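Local atomic coordinates of bifunctional protein PutA (Bdellovibrio bacteriovorus, PDB entry 5UR2), a protein that probably oxidises L-proline to L-glutamate in two steps, using an FAD-dependent proline dehydrogenase unit and an NAD+-dependent L-glutamate gamma-semialdehyde dehydrogenase unit. Residues B[55-60]-B[415-420]; B[67-72]-B[105-110]; B[140-145]-B[163-168]; B[148-153]-B[764-769]. One frame throughout, in Å; residues are numbered along the deposited sequence.

Contact 1: B[55-60]-B[415-420]; sequences RFVDVL and YLVRRL
An antiparallel pair of helices joins the N-terminal PutA domain to the proline dehydrogenase barrel, with Val-57 on helix 47-59 facing Leu-416 and Val-417 on helix 409-423. The short segments run at 161° to each other, their axes 9.7 Å apart at closest approach. Their nearest backbones are those of Asp-58 and Val-417, whose CA atoms are separated by 6.7 Å. One methyl of Val-57 does most of the touching: CG1 lies 3.9 Å from Leu-416 CD2. The same CG1 lies 4.0 Å from Val-417 CG2. Val-57 holds CG1 opposite the backbone N (chi1 171°), which extends this branch into the groove between the two partners. It crosses the leucine side chain at about a right angle, whereas the two valines run past one another in opposite senses. Val-417 CG2 also comes within 4.2 Å of Asp-58 N, at the backbone of the first helix. The carboxylate of Asp-58 turns to other partners, OD2 forming a salt bridge with Arg-910 of the same chain and OD1 one with Arg-977 of the second subunit. Two arginines thus balance a buried acid, and probably favour its ionised form. Arg-977 of the second subunit also packs on Val-417, so the apolar seam borders the dimer interface. Helix 409-423 follows the last barrel strand, 400-406, and its antiparallel packing on helix 47-59 of the N-terminal domain is an interdomain helix pair at a (beta/alpha)8 barrel.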
loop_
_atom_site.group_PDB
_atom_site.type_symbol
_atom_site.label_atom_id
_atom_site.label_comp_id
_atom_site.label_asym_id
_atom_site.label_seq_id
_atom_site.Cartn_x
_atom_site.Cartn_y
_atom_site.Cartn_z
ATOM N N ARG B 55 36.423 1.324 -3.761
ATOM C CA ARG B 55 36.186 1.013 -2.356
ATOM C C ARG B 55 37.263 0.092 -1.809
ATOM O O ARG B 55 37.733 0.271 -0.676
ATOM C CB ARG B 55 34.815 0.361 -2.185
ATOM C CG ARG B 55 33.658 1.327 -2.366
ATOM C CD ARG B 55 32.321 0.646 -2.152
ATOM N NE ARG B 55 31.246 1.632 -2.072
ATOM C CZ ARG B 55 29.962 1.319 -1.990
ATOM N NH1 ARG B 55 29.602 0.043 -1.981
ATOM N NH2 ARG B 55 29.041 2.275 -1.927
ATOM N N PHE B 56 37.667 -0.900 -2.599
ATOM C CA PHE B 56 38.739 -1.783 -2.163
ATOM C C PHE B 56 40.011 -0.988 -1.915
ATOM O O PHE B 56 40.649 -1.123 -0.865
ATOM C CB PHE B 56 39.006 -2.862 -3.206
ATOM C CG PHE B 56 40.093 -3.803 -2.806
ATOM C CD1 PHE B 56 39.813 -4.872 -1.974
ATOM C CD2 PHE B 56 41.405 -3.591 -3.201
ATOM C CE1 PHE B 56 40.809 -5.740 -1.579
ATOM C CE2 PHE B 56 42.407 -4.450 -2.801
ATOM C CZ PHE B 56 42.112 -5.526 -1.988
ATOM N N VAL B 57 40.374 -0.122 -2.860
ATOM C CA VAL B 57 41.564 0.704 -2.680
ATOM C C VAL B 57 41.430 1.539 -1.419
ATOM O O VAL B 57 42.393 1.700 -0.660
ATOM C CB VAL B 57 41.801 1.571 -3.931
ATOM C CG1 VAL B 57 42.897 2.602 -3.688
ATOM C CG2 VAL B 57 42.173 0.684 -5.096
ATOM N N ASP B 58 40.225 2.063 -1.168
ATOM C CA ASP B 58 39.977 2.902 0.004
ATOM C C ASP B 58 40.286 2.165 1.305
ATOM O O ASP B 58 40.948 2.708 2.200
ATOM C CB ASP B 58 38.516 3.364 0.004
ATOM C CG ASP B 58 38.154 4.191 1.234
ATOM O OD1 ASP B 58 38.903 5.141 1.532
ATOM O OD2 ASP B 58 37.119 3.902 1.888
ATOM N N VAL B 59 39.814 0.924 1.429
ATOM C CA VAL B 59 39.915 0.224 2.711
ATOM C C VAL B 59 41.276 -0.442 2.911
ATOM O O VAL B 59 41.677 -0.673 4.060
ATOM C CB VAL B 59 38.780 -0.812 2.852
ATOM C CG1 VAL B 59 38.937 -1.927 1.838
ATOM C CG2 VAL B 59 38.698 -1.361 4.283
ATOM N N LEU B 60 42.014 -0.711 1.829
ATOM C CA LEU B 60 43.233 -1.519 1.906
ATOM C C LEU B 60 44.211 -1.110 3.005
ATOM O O LEU B 60 44.662 -1.996 3.752
ATOM C CB LEU B 60 43.936 -1.528 0.541
ATOM C CG LEU B 60 45.165 -2.436 0.504
ATOM C CD1 LEU B 60 44.799 -3.900 0.801
ATOM C CD2 LEU B 60 45.883 -2.314 -0.826
ATOM N N TYR B 415 43.809 10.120 -1.001
ATOM C CA TYR B 415 44.159 11.034 -2.091
ATOM C C TYR B 415 44.216 10.313 -3.435
ATOM O O TYR B 415 43.719 10.830 -4.443
ATOM C CB TYR B 415 45.489 11.709 -1.765
ATOM C CG TYR B 415 45.993 12.719 -2.775
ATOM C CD1 TYR B 415 45.556 14.035 -2.763
ATOM C CD2 TYR B 415 46.932 12.357 -3.723
ATOM C CE1 TYR B 415 46.041 14.957 -3.686
ATOM C CE2 TYR B 415 47.416 13.267 -4.643
ATOM C CZ TYR B 415 46.973 14.561 -4.620
ATOM O OH TYR B 415 47.479 15.442 -5.549
ATOM N N LEU B 416 44.831 9.121 -3.471
ATOM C CA LEU B 416 44.849 8.299 -4.677
ATOM C C LEU B 416 43.433 7.999 -5.177
ATOM O O LEU B 416 43.219 7.832 -6.387
ATOM C CB LEU B 416 45.599 6.990 -4.407
ATOM C CG LEU B 416 45.599 5.863 -5.470
ATOM C CD1 LEU B 416 46.427 6.223 -6.713
ATOM C CD2 LEU B 416 46.034 4.492 -4.916
ATOM N N VAL B 417 42.464 7.887 -4.263
ATOM C CA VAL B 417 41.087 7.634 -4.674
ATOM C C VAL B 417 40.514 8.858 -5.365
ATOM O O VAL B 417 39.765 8.739 -6.341
ATOM C CB VAL B 417 40.214 7.214 -3.472
ATOM C CG1 VAL B 417 38.742 7.270 -3.855
ATOM C CG2 VAL B 417 40.562 5.810 -3.025
ATOM N N ARG B 418 40.870 10.051 -4.880
ATOM C CA ARG B 418 40.400 11.282 -5.520
ATOM C C ARG B 418 41.002 11.443 -6.920
ATOM O O ARG B 418 40.301 11.855 -7.854
ATOM C CB ARG B 418 40.719 12.489 -4.631
ATOM C CG ARG B 418 39.942 13.774 -4.974
ATOM C CD ARG B 418 39.471 14.535 -3.711
ATOM N NE ARG B 418 40.235 15.765 -3.462
ATOM C CZ ARG B 418 40.201 16.476 -2.330
ATOM N NH1 ARG B 418 39.438 16.087 -1.311
ATOM N NH2 ARG B 418 40.942 17.579 -2.210
ATOM N N ARG B 419 42.291 11.104 -7.087
ATOM C CA ARG B 419 42.900 11.101 -8.419
ATOM C C ARG B 419 42.182 10.135 -9.356
ATOM O O ARG B 419 41.854 10.492 -10.493
ATOM C CB ARG B 419 44.389 10.744 -8.326
ATOM C CG ARG B 419 45.140 11.516 -7.248
ATOM C CD ARG B 419 45.617 12.880 -7.705
ATOM N NE ARG B 419 44.592 13.708 -8.331
ATOM C CZ ARG B 419 43.694 14.431 -7.669
ATOM N NH1 ARG B 419 43.667 14.423 -6.343
ATOM N NH2 ARG B 419 42.819 15.166 -8.345
ATOM N N LEU B 420 41.908 8.908 -8.887
ATOM C CA LEU B 420 41.168 7.950 -9.706
ATOM C C LEU B 420 39.797 8.490 -10.094
ATOM O O LEU B 420 39.357 8.324 -11.238
ATOM C CB LEU B 420 41.023 6.611 -8.975
ATOM C CG LEU B 420 42.207 5.644 -9.007
ATOM C CD1 LEU B 420 42.006 4.566 -7.966
ATOM C CD2 LEU B 420 42.345 5.005 -10.396
#

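Contact 2: B[67-72]-B[105-110]; sequences DEVARH and AIKKNV
Apolar contact between Val-69 and its two partners, Ile-106 and Lys-107, is all that joins the helical segments 67-72 and 105-110 directly. Val-69 divides its methyls between them. CG2 touches the aliphatic end of the lysine, 3.8 Å from Lys-107 CE, while CG1 approaches Ile-106 CG2 more loosely, at 4.4 Å. The backbones stay well apart, with 8.4 Å between the CA atoms of Val-69 and Ile-106. The lysine chain passes the valine at a slant; it is extended as far as CE and bends only at its last torsion (chi4 -130°), which turns the amine away from the valine and toward the carbonyl oxygens of Ile-63 and Leu-60, to which NZ bonds.

Charged and polar groups act mostly along helix 66-76 itself. Arg-71 takes Glu-68 in a side-on, two-nitrogen salt bridge with nearly straight bonds, NH2 to Glu-68 OE1 and NE to Glu-68 OE2, each 2.9 Å long. Both oxygens lie in the guanidinium plane and are met on their syn sides, although the two nitrogens stand 33° and 35° out of the carboxylate plane. Glu-68 O accepts twice: from the backbone N of His-72, and at 2.8 Å from His-72 ND1, the two donors arriving from opposite faces of the carbonyl plane. This fixes the rotation of the imidazole, whose NE2 bonds to Asp-758.

Helix 47-59 packs beside both segments: Phe-56 touches His-72 and Ile-106, and Val-57 touches Val-110. Helices 47-59, 66-76 and 103-115 thereby form one bundle in the N-terminal domain.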
loop_
_atom_site.group_PDB
_atom_site.type_symbol
_atom_site.label_atom_id
_atom_site.label_comp_id
_atom_site.label_asym_id
_atom_site.label_seq_id
_atom_site.Cartn_x
_atom_site.Cartn_y
_atom_site.Cartn_z
ATOM N N ASP B 67 45.493 -12.596 5.523
ATOM C CA ASP B 67 44.232 -13.312 5.365
ATOM C C ASP B 67 43.067 -12.347 5.175
ATOM O O ASP B 67 42.153 -12.618 4.388
ATOM C CB ASP B 67 44.003 -14.232 6.560
ATOM C CG ASP B 67 44.925 -15.442 6.545
ATOM O OD1 ASP B 67 45.230 -15.952 5.445
ATOM O OD2 ASP B 67 45.344 -15.883 7.633
ATOM N N GLU B 68 43.090 -11.208 5.875
ATOM C CA GLU B 68 41.997 -10.242 5.757
ATOM C C GLU B 68 42.009 -9.526 4.406
ATOM O O GLU B 68 40.943 -9.190 3.879
ATOM C CB GLU B 68 42.070 -9.220 6.898
ATOM C CG GLU B 68 41.654 -9.736 8.266
ATOM C CD GLU B 68 40.159 -9.991 8.365
ATOM O OE1 GLU B 68 39.426 -9.085 8.824
ATOM O OE2 GLU B 68 39.714 -11.091 7.972
ATOM N N VAL B 69 43.190 -9.305 3.819
ATOM C CA VAL B 69 43.243 -8.721 2.479
ATOM C C VAL B 69 42.598 -9.673 1.478
ATOM O O VAL B 69 41.808 -9.257 0.621
ATOM C CB VAL B 69 44.698 -8.376 2.093
ATOM C CG1 VAL B 69 44.771 -7.831 0.677
ATOM C CG2 VAL B 69 45.312 -7.383 3.079
ATOM N N ALA B 70 42.908 -10.971 1.586
ATOM C CA ALA B 70 42.304 -11.957 0.694
ATOM C C ALA B 70 40.798 -12.041 0.888
ATOM O O ALA B 70 40.044 -12.170 -0.087
ATOM C CB ALA B 70 42.939 -13.332 0.921
ATOM N N ARG B 71 40.335 -11.962 2.139
ATOM C CA ARG B 71 38.897 -11.963 2.392
ATOM C C ARG B 71 38.219 -10.758 1.738
ATOM O O ARG B 71 37.192 -10.901 1.062
ATOM C CB ARG B 71 38.620 -11.986 3.899
ATOM C CG ARG B 71 37.125 -12.006 4.216
ATOM C CD ARG B 71 36.804 -12.136 5.706
ATOM N NE ARG B 71 37.199 -10.987 6.524
ATOM C CZ ARG B 71 36.459 -9.891 6.705
ATOM N NH1 ARG B 71 35.281 -9.756 6.107
ATOM N NH2 ARG B 71 36.902 -8.919 7.486
ATOM N N HIS B 72 38.785 -9.559 1.914
ATOM C CA HIS B 72 38.177 -8.382 1.294
ATOM C C HIS B 72 38.192 -8.498 -0.222
ATOM O O HIS B 72 37.229 -8.107 -0.895
ATOM C CB HIS B 72 38.892 -7.102 1.735
ATOM C CG HIS B 72 38.503 -6.634 3.102
ATOM N ND1 HIS B 72 39.005 -7.198 4.252
ATOM C CD2 HIS B 72 37.650 -5.662 3.503
ATOM C CE1 HIS B 72 38.496 -6.582 5.302
ATOM N NE2 HIS B 72 37.671 -5.645 4.875
ATOM N N ALA B 105 51.390 -8.744 -2.549
ATOM C CA ALA B 105 51.270 -8.379 -3.959
ATOM C C ALA B 105 50.300 -7.223 -4.164
ATOM O O ALA B 105 50.653 -6.190 -4.744
ATOM C CB ALA B 105 50.832 -9.598 -4.772
ATOM N N ILE B 106 49.055 -7.396 -3.728
ATOM C CA ILE B 106 48.048 -6.359 -3.930
ATOM C C ILE B 106 48.447 -5.071 -3.212
ATOM O O ILE B 106 48.379 -3.980 -3.789
ATOM C CB ILE B 106 46.662 -6.864 -3.501
ATOM C CG1 ILE B 106 45.978 -7.609 -4.668
ATOM C CG2 ILE B 106 45.816 -5.711 -2.992
ATOM C CD1 ILE B 106 46.708 -8.868 -5.166
ATOM N N LYS B 107 48.867 -5.169 -1.945
ATOM C CA LYS B 107 49.241 -3.952 -1.227
ATOM C C LYS B 107 50.453 -3.285 -1.855
ATOM O O LYS B 107 50.520 -2.050 -1.925
ATOM C CB LYS B 107 49.535 -4.226 0.251
ATOM C CG LYS B 107 48.323 -4.431 1.130
ATOM C CD LYS B 107 48.706 -4.323 2.604
ATOM C CE LYS B 107 47.457 -4.222 3.480
ATOM N NZ LYS B 107 47.506 -3.096 4.462
ATOM N N LYS B 108 51.432 -4.076 -2.303
ATOM C CA LYS B 108 52.568 -3.482 -2.993
ATOM C C LYS B 108 52.112 -2.779 -4.266
ATOM O O LYS B 108 52.505 -1.637 -4.533
ATOM C CB LYS B 108 53.627 -4.544 -3.297
ATOM N N ASN B 109 51.260 -3.442 -5.057
ATOM C CA ASN B 109 50.789 -2.845 -6.306
ATOM C C ASN B 109 49.999 -1.564 -6.045
ATOM O O ASN B 109 50.206 -0.547 -6.715
ATOM C CB ASN B 109 49.954 -3.854 -7.099
ATOM C CG ASN B 109 50.803 -4.946 -7.749
ATOM O OD1 ASN B 109 52.025 -4.829 -7.863
ATOM N ND2 ASN B 109 50.146 -6.020 -8.175
ATOM N N VAL B 110 49.091 -1.594 -5.066
ATOM C CA VAL B 110 48.260 -0.428 -4.786
ATOM C C VAL B 110 49.091 0.696 -4.170
ATOM O O VAL B 110 48.929 1.870 -4.528
ATOM C CB VAL B 110 47.068 -0.829 -3.901
ATOM C CG1 VAL B 110 46.358 0.388 -3.359
ATOM C CG2 VAL B 110 46.094 -1.690 -4.706
#

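Contact 3: B[140-145]-B[163-168]; sequences FTVDIL and MELVTW
Met-163 O is gripped twice by Thr-167, one helical turn further on: the backbone N lies 3.2 Å from this oxygen, and the hydroxyl OG1 donates to it over 3.1 Å. The two donors reach Met-163 O from opposite faces of its carbonyl plane, OG1 tilted 24° out of it. This double hold keeps the threonine hydroxyl folded back on its own helix. On the side of the same helix that faces the strand, Leu-165 meets Val-142 and Ile-144 through one methyl, CD2. It sits 3.5 Å from Val-142 CG1, a tight approach, and 3.9 Å from Ile-144 CD1. The leucine carries CG opposite its backbone N (chi1 173°), extending CD2 into the dip between two strand residues that project on the same side. Ile-144 and Leu-165 lie alongside in opposite senses, and Ile-144 CG1 is also close, 4.1 Å from Leu-165 CD2. Strand 138-144 is the first of the eight parallel strands of the proline dehydrogenase (beta/alpha)8 barrel, and helix 152-173 follows it; the contact therefore belongs to the layer between sheet and outer helices. Asp-143, between the two touching strand residues, points the other way, its side chain packing on Lys-198 and Tyr-403. Leu-130 of helix 123-135 and Leu-169 of helix 152-173 continue the apolar layer over Val-142, and Tyr-162 OH bonds to the backbone N of Ile-144.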
loop_
_atom_site.group_PDB
_atom_site.type_symbol
_atom_site.label_atom_id
_atom_site.label_comp_id
_atom_site.label_asym_id
_atom_site.label_seq_id
_atom_site.Cartn_x
_atom_site.Cartn_y
_atom_site.Cartn_z
ATOM N N PHE B 140 57.558 23.903 -6.328
ATOM C CA PHE B 140 56.653 23.026 -5.605
ATOM C C PHE B 140 55.855 23.839 -4.599
ATOM O O PHE B 140 56.226 24.959 -4.242
ATOM C CB PHE B 140 57.433 21.916 -4.877
ATOM C CG PHE B 140 58.349 22.431 -3.782
ATOM C CD1 PHE B 140 57.854 22.677 -2.492
ATOM C CD2 PHE B 140 59.689 22.696 -4.040
ATOM C CE1 PHE B 140 58.690 23.162 -1.487
ATOM C CE2 PHE B 140 60.533 23.182 -3.042
ATOM C CZ PHE B 140 60.045 23.411 -1.770
ATOM N N THR B 141 54.770 23.244 -4.117
ATOM C CA THR B 141 54.131 23.682 -2.886
ATOM C C THR B 141 53.837 22.426 -2.090
ATOM O O THR B 141 53.276 21.471 -2.635
ATOM C CB THR B 141 52.860 24.517 -3.128
ATOM O OG1 THR B 141 52.336 24.960 -1.866
ATOM C CG2 THR B 141 51.776 23.734 -3.883
ATOM N N VAL B 142 54.305 22.386 -0.815
ATOM C CA VAL B 142 54.194 21.181 0.004
ATOM C C VAL B 142 52.902 21.208 0.807
ATOM O O VAL B 142 52.544 22.229 1.410
ATOM C CB VAL B 142 55.418 21.022 0.924
ATOM C CG1 VAL B 142 55.195 19.868 1.864
ATOM C CG2 VAL B 142 56.661 20.754 0.103
ATOM N N ASP B 143 52.200 20.072 0.835
ATOM C CA ASP B 143 50.988 19.938 1.630
ATOM C C ASP B 143 51.046 18.650 2.436
ATOM O O ASP B 143 51.402 17.594 1.901
ATOM C CB ASP B 143 49.731 19.950 0.757
ATOM C CG ASP B 143 48.454 19.777 1.573
ATOM O OD1 ASP B 143 48.025 20.743 2.248
ATOM O OD2 ASP B 143 47.890 18.663 1.550
ATOM N N ILE B 144 50.718 18.741 3.721
ATOM C CA ILE B 144 50.742 17.585 4.611
ATOM C C ILE B 144 49.367 16.929 4.603
ATOM O O ILE B 144 48.403 17.476 5.142
ATOM C CB ILE B 144 51.154 17.985 6.032
ATOM C CG1 ILE B 144 52.514 18.681 5.984
ATOM C CG2 ILE B 144 51.235 16.755 6.929
ATOM C CD1 ILE B 144 52.925 19.315 7.285
ATOM N N LEU B 145 49.289 15.736 4.021
ATOM C CA LEU B 145 48.066 14.947 4.057
ATOM C C LEU B 145 47.783 14.476 5.476
ATOM O O LEU B 145 48.696 14.248 6.278
ATOM C CB LEU B 145 48.188 13.727 3.155
ATOM C CG LEU B 145 48.502 14.003 1.695
ATOM C CD1 LEU B 145 49.066 12.754 1.046
ATOM C CD2 LEU B 145 47.234 14.461 1.006
ATOM N N MET B 163 54.515 23.854 11.604
ATOM C CA MET B 163 55.597 24.659 12.167
ATOM C C MET B 163 56.949 23.995 11.931
ATOM O O MET B 163 57.917 24.662 11.563
ATOM C CB MET B 163 55.371 24.892 13.662
ATOM C CG MET B 163 54.099 25.670 14.053
ATOM S SD MET B 163 54.052 27.396 13.501
ATOM C CE MET B 163 55.153 28.201 14.660
ATOM N N GLU B 164 57.033 22.675 12.135
ATOM C CA GLU B 164 58.291 21.975 11.891
ATOM C C GLU B 164 58.633 21.956 10.407
ATOM O O GLU B 164 59.799 22.131 10.037
ATOM C CB GLU B 164 58.225 20.547 12.433
ATOM C CG GLU B 164 58.247 20.448 13.945
ATOM C CD GLU B 164 57.625 19.154 14.448
ATOM O OE1 GLU B 164 57.354 18.267 13.606
ATOM O OE2 GLU B 164 57.399 19.029 15.677
ATOM N N LEU B 165 57.632 21.742 9.543
ATOM C CA LEU B 165 57.886 21.706 8.105
ATOM C C LEU B 165 58.468 23.024 7.618
ATOM O O LEU B 165 59.469 23.036 6.894
ATOM C CB LEU B 165 56.610 21.377 7.326
ATOM C CG LEU B 165 56.772 21.481 5.798
ATOM C CD1 LEU B 165 57.734 20.432 5.280
ATOM C CD2 LEU B 165 55.442 21.353 5.075
ATOM N N VAL B 166 57.851 24.144 8.007
ATOM C CA VAL B 166 58.294 25.448 7.517
ATOM C C VAL B 166 59.715 25.748 7.987
ATOM O O VAL B 166 60.560 26.195 7.206
ATOM C CB VAL B 166 57.312 26.549 7.953
ATOM C CG1 VAL B 166 57.906 27.922 7.688
ATOM C CG2 VAL B 166 56.000 26.380 7.225
ATOM N N THR B 167 60.001 25.504 9.269
ATOM C CA THR B 167 61.337 25.790 9.790
ATOM C C THR B 167 62.380 24.932 9.088
ATOM O O THR B 167 63.419 25.428 8.636
ATOM C CB THR B 167 61.373 25.576 11.309
ATOM O OG1 THR B 167 60.460 26.480 11.946
ATOM C CG2 THR B 167 62.786 25.830 11.869
ATOM N N TRP B 168 62.097 23.639 8.958
ATOM C CA TRP B 168 63.071 22.697 8.416
ATOM C C TRP B 168 63.296 22.888 6.911
ATOM O O TRP B 168 64.434 22.796 6.437
ATOM C CB TRP B 168 62.602 21.282 8.749
ATOM C CG TRP B 168 63.346 20.218 8.085
ATOM C CD1 TRP B 168 64.495 19.632 8.518
ATOM C CD2 TRP B 168 62.989 19.568 6.866
ATOM N NE1 TRP B 168 64.883 18.656 7.636
ATOM C CE2 TRP B 168 63.976 18.596 6.610
ATOM C CE3 TRP B 168 61.926 19.710 5.965
ATOM C CZ2 TRP B 168 63.941 17.769 5.485
ATOM C CZ3 TRP B 168 61.891 18.895 4.845
ATOM C CH2 TRP B 168 62.895 17.935 4.613
#

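Contact 4: B[148-153]-B[764-769]; sequences ATLSEK and AVDGVI
The carboxylate of Asp-766 is the flat group at this contact, and Leu-150 comes up to it with a methyl: CD2 lies 4.4 Å from Asp-766 OD1 and off the plane of the carboxylate. This is a loose approach at the outer margin, where the aspartate is exposed. The firmer touch is made by the other branch of the leucine. Leu-150 CD1 rests 3.9 Å from Val-765 CB and 4.0 Å from Val-765 CG1, so it lies against the branch point of the valine as well as one methyl. It also comes 4.3 Å from the backbone N of Asp-766, covering the helix surface where the two residues join. The leucine keeps CG on the side of its backbone N (chi1 -66°) and then runs straight on to CD1 (chi2 -179°); the leucine and valine side chains are mutually inclined. Here the proline dehydrogenase unit is packed against the aldehyde dehydrogenase unit: Leu-150 belongs to the loop between the first barrel strand, 138-144, and the helix after it, while Val-765 and Asp-766 lie on helix 761-773, next to strand 751-755. That barrel helix begins just past the leucine, with Ser-151 at its N-cap, OG bonded to the backbone N of Glu-154. Helix 790-806 lines the same junction, Arg-799 packing on Leu-150 and Thr-803 on Val-765. Polar bonds between the units flank the apolar touch, from Ala-148 N to Asp-762 OD2 and from Glu-152 N to Ser-806 OG.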
loop_
_atom_site.group_PDB
_atom_site.type_symbol
_atom_site.label_atom_id
_atom_site.label_comp_id
_atom_site.label_asym_id
_atom_site.label_seq_id
_atom_site.Cartn_x
_atom_site.Cartn_y
_atom_site.Cartn_z
ATOM N N ALA B 148 40.866 13.285 8.976
ATOM C CA ALA B 148 40.066 14.382 9.494
ATOM C C ALA B 148 40.561 14.794 10.873
ATOM O O ALA B 148 40.967 13.954 11.684
ATOM C CB ALA B 148 38.593 13.977 9.564
ATOM N N THR B 149 40.589 16.101 11.111
ATOM C CA THR B 149 40.849 16.623 12.448
ATOM C C THR B 149 39.533 16.557 13.217
ATOM O O THR B 149 38.666 17.426 13.078
ATOM C CB THR B 149 41.399 18.047 12.400
ATOM O OG1 THR B 149 42.740 18.032 11.897
ATOM C CG2 THR B 149 41.405 18.681 13.810
ATOM N N LEU B 150 39.391 15.523 14.042
ATOM C CA LEU B 150 38.211 15.321 14.870
ATOM C C LEU B 150 38.412 15.749 16.317
ATOM O O LEU B 150 37.424 15.929 17.036
ATOM C CB LEU B 150 37.794 13.845 14.843
ATOM C CG LEU B 150 37.310 13.339 13.485
ATOM C CD1 LEU B 150 36.897 11.887 13.554
ATOM C CD2 LEU B 150 36.151 14.182 13.009
ATOM N N SER B 151 39.655 15.885 16.773
ATOM C CA SER B 151 39.932 16.214 18.160
ATOM C C SER B 151 40.940 17.353 18.243
ATOM O O SER B 151 41.671 17.640 17.287
ATOM C CB SER B 151 40.470 14.997 18.905
ATOM O OG SER B 151 41.766 14.706 18.413
ATOM N N GLU B 152 41.011 17.980 19.422
ATOM C CA GLU B 152 41.998 19.040 19.606
ATOM C C GLU B 152 43.426 18.497 19.647
ATOM O O GLU B 152 44.358 19.199 19.232
ATOM C CB GLU B 152 41.681 19.850 20.858
ATOM C CG GLU B 152 40.534 20.823 20.601
ATOM C CD GLU B 152 40.729 21.646 19.336
ATOM O OE1 GLU B 152 41.591 22.545 19.343
ATOM O OE2 GLU B 152 40.020 21.397 18.329
ATOM N N LYS B 153 43.625 17.257 20.110
ATOM C CA LYS B 153 44.949 16.652 19.990
ATOM C C LYS B 153 45.389 16.569 18.530
ATOM O O LYS B 153 46.532 16.901 18.192
ATOM C CB LYS B 153 44.976 15.253 20.603
ATOM C CG LYS B 153 46.363 14.600 20.452
ATOM C CD LYS B 153 46.483 13.271 21.154
ATOM C CE LYS B 153 47.778 12.580 20.725
ATOM N NZ LYS B 153 47.744 11.104 20.973
ATOM N N ALA B 764 33.436 6.774 11.657
ATOM C CA ALA B 764 32.928 6.050 12.820
ATOM C C ALA B 764 32.911 6.935 14.058
ATOM O O ALA B 764 31.897 7.003 14.766
ATOM C CB ALA B 764 33.759 4.789 13.060
ATOM N N VAL B 765 34.018 7.641 14.330
ATOM C CA VAL B 765 34.081 8.474 15.531
ATOM C C VAL B 765 33.063 9.605 15.449
ATOM O O VAL B 765 32.314 9.865 16.401
ATOM C CB VAL B 765 35.504 9.021 15.755
ATOM C CG1 VAL B 765 35.483 10.091 16.853
ATOM C CG2 VAL B 765 36.428 7.901 16.163
ATOM N N ASP B 766 33.024 10.301 14.313
ATOM C CA ASP B 766 32.048 11.368 14.166
ATOM C C ASP B 766 30.624 10.844 14.339
ATOM O O ASP B 766 29.831 11.420 15.089
ATOM C CB ASP B 766 32.216 12.053 12.816
ATOM C CG ASP B 766 31.439 13.346 12.739
ATOM O OD1 ASP B 766 31.820 14.309 13.441
ATOM O OD2 ASP B 766 30.444 13.396 11.987
ATOM N N GLY B 767 30.290 9.728 13.683
ATOM C CA GLY B 767 28.939 9.197 13.803
ATOM C C GLY B 767 28.582 8.784 15.224
ATOM O O GLY B 767 27.477 9.061 15.702
ATOM N N VAL B 768 29.516 8.141 15.932
ATOM C CA VAL B 768 29.215 7.687 17.289
ATOM C C VAL B 768 29.092 8.872 18.257
ATOM O O VAL B 768 28.186 8.911 19.108
ATOM C CB VAL B 768 30.264 6.658 17.739
ATOM C CG1 VAL B 768 30.184 6.432 19.216
ATOM C CG2 VAL B 768 30.052 5.349 17.000
ATOM N N ILE B 769 29.986 9.859 18.145
ATOM C CA ILE B 769 29.907 11.035 19.018
ATOM C C ILE B 769 28.544 11.703 18.884
ATOM O O ILE B 769 27.853 11.947 19.883
ATOM C CB ILE B 769 31.049 12.029 18.719
ATOM C CG1 ILE B 769 32.376 11.477 19.210
ATOM C CG2 ILE B 769 30.822 13.356 19.434
ATOM C CD1 ILE B 769 32.464 11.450 20.723
#

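How the contacts relate
Contacts 1 and 2 are neighbours, their centres 13 Å apart: helix 47-59, one side of contact 1, also packs on the helices of contact 2, and Leu-60 CD2 lies 3.6 Å from Val-110 CB. Contact 2 stays within the N-terminal domain; contact 1 ties that domain to the helix after the last barrel strand. Contact 3 joins the first barrel strand to helix 152-173, about 24 Å from contact 1 between centres. The same helix begins in contact 4, where barrel and aldehyde dehydrogenase unit meet. Along the chain, contacts 2 and 3 are nested within contact 1, and contact 4 crosses both contact 1 and contact 3. Together they join all three parts of the enzyme.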